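Local atomic coordinates of p1 (Rice yellow mottle virus, PDB entry 6TY0), a protein that suppresses host RNA silencing and probably binds RNA, a zinc-finger viral protein of which this chain is the N-terminal part. Residues 36-39 / 40-43. Residues are numbered along the deposited sequence; the frame is centred on the assembly and turned at random.
Sequences WDVD and SVRD
V38 and V41 are the ends of a type I beta turn, closed by the backbone hydrogen bond from V41 N to V38 O at 3.2 Å. The two valines meet through single methyls, crossing at a slant, with V38 CG2 lying 3.8 Å from V41 CG2. V41 gets there with CG1 anti to its backbone N (chi1 169°), which leaves CG2 beside that nitrogen and facing back along the chain. The same methyl packs against a carbonyl, W36 O at 3.6 Å, while that oxygen also takes a weak bond from V38 N across the inverse gamma turn centred on D37. S40 OG is 3.9 Å from V38 CG2, a plain van der Waals touch. On the exposed side R42 runs, extended from CG to NE, back alongside the turn and sets NE 3.0 Å from D39 O at an angle too poor for a hydrogen bond. D39 OD2 and R42 NH2 stay 4.7 Å apart, so any attraction between the charges is probably modest. The V41 side chain also touches L4, H32 and F88, and the W36 indole leads away to F62 and the zinc ligand C92. Two consecutive tight turns thus shape the loop between strands 26-32 and 45-51, beside the four-cysteine zinc site.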
loop_
_atom_site.group_PDB
_atom_site.type_symbol
_atom_site.label_atom_id
_atom_site.label_comp_id
_atom_site.label_asym_id
_atom_site.label_seq_id
_atom_site.Cartn_x
_atom_site.Cartn_y
_atom_site.Cartn_z
ATOM N N TRP A 36 -7.242 3.230 -8.088
ATOM C CA TRP A 36 -6.755 4.612 -8.117
ATOM C C TRP A 36 -5.867 4.923 -9.323
ATOM O O TRP A 36 -5.204 5.973 -9.361
ATOM C CB TRP A 36 -6.031 4.909 -6.805
ATOM C CG TRP A 36 -6.846 4.517 -5.649
ATOM C CD1 TRP A 36 -6.662 3.428 -4.868
ATOM C CD2 TRP A 36 -8.040 5.141 -5.199
ATOM N NE1 TRP A 36 -7.627 3.368 -3.931
ATOM C CE2 TRP A 36 -8.500 4.402 -4.111
ATOM C CE3 TRP A 36 -8.758 6.275 -5.602
ATOM C CZ2 TRP A 36 -9.644 4.740 -3.407
ATOM C CZ3 TRP A 36 -9.892 6.609 -4.898
ATOM C CH2 TRP A 36 -10.324 5.848 -3.822
ATOM N N ASP A 37 -5.873 4.014 -10.309
ATOM C CA ASP A 37 -5.273 4.274 -11.628
ATOM C C ASP A 37 -6.179 5.159 -12.483
ATOM O O ASP A 37 -6.882 4.674 -13.375
ATOM C CB ASP A 37 -5.047 2.956 -12.373
ATOM C CG ASP A 37 -3.927 2.126 -11.766
ATOM O OD1 ASP A 37 -2.952 2.714 -11.243
ATOM O OD2 ASP A 37 -4.025 0.878 -11.805
ATOM N N VAL A 38 -6.182 6.450 -12.186
ATOM C CA VAL A 38 -6.995 7.428 -12.892
ATOM C C VAL A 38 -6.116 8.642 -13.138
ATOM O O VAL A 38 -5.124 8.800 -12.424
ATOM C CB VAL A 38 -8.253 7.814 -12.083
ATOM C CG1 VAL A 38 -9.172 6.625 -11.936
ATOM C CG2 VAL A 38 -7.879 8.370 -10.709
ATOM N N ASP A 39 -6.470 9.483 -14.121
ATOM C CA ASP A 39 -5.593 10.583 -14.600
ATOM C C ASP A 39 -5.212 11.582 -13.518
ATOM O O ASP A 39 -4.105 12.095 -13.522
ATOM C CB ASP A 39 -6.254 11.394 -15.738
ATOM C CG ASP A 39 -6.131 10.727 -17.096
ATOM O OD1 ASP A 39 -6.075 9.476 -17.184
ATOM O OD2 ASP A 39 -6.095 11.468 -18.096
ATOM N N SER A 40 -6.138 11.867 -12.606
ATOM C CA SER A 40 -5.938 12.910 -11.590
ATOM C C SER A 40 -5.016 12.480 -10.428
ATOM O O SER A 40 -4.700 13.297 -9.578
ATOM C CB SER A 40 -7.291 13.367 -11.038
ATOM O OG SER A 40 -8.115 12.231 -10.760
ATOM N N VAL A 41 -4.608 11.209 -10.384
ATOM C CA VAL A 41 -3.627 10.749 -9.402
ATOM C C VAL A 41 -2.245 10.817 -10.027
ATOM O O VAL A 41 -1.918 10.020 -10.884
ATOM C CB VAL A 41 -3.976 9.327 -8.931
ATOM C CG1 VAL A 41 -2.878 8.679 -8.119
ATOM C CG2 VAL A 41 -5.252 9.395 -8.105
ATOM N N ARG A 42 -1.431 11.770 -9.609
ATOM C CA ARG A 42 -0.116 11.950 -10.209
ATOM C C ARG A 42 0.905 12.108 -9.116
ATOM O O ARG A 42 0.592 12.632 -8.043
ATOM C CB ARG A 42 -0.092 13.210 -11.096
ATOM C CG ARG A 42 -1.058 13.131 -12.265
ATOM C CD ARG A 42 -1.329 14.471 -12.927
ATOM N NE ARG A 42 -2.046 14.217 -14.168
ATOM C CZ ARG A 42 -1.497 13.731 -15.291
ATOM N NH1 ARG A 42 -0.190 13.465 -15.374
ATOM N NH2 ARG A 42 -2.269 13.515 -16.355
ATOM N N ASP A 43 2.129 11.709 -9.431
ATOM C CA ASP A 43 3.263 11.795 -8.492
ATOM C C ASP A 43 3.391 13.219 -7.957
ATOM O O ASP A 43 3.576 14.129 -8.729
ATOM C CB ASP A 43 4.565 11.392 -9.185
ATOM C CG ASP A 43 4.586 9.941 -9.581
ATOM O OD1 ASP A 43 3.897 9.130 -8.940
ATOM O OD2 ASP A 43 5.306 9.597 -10.526
#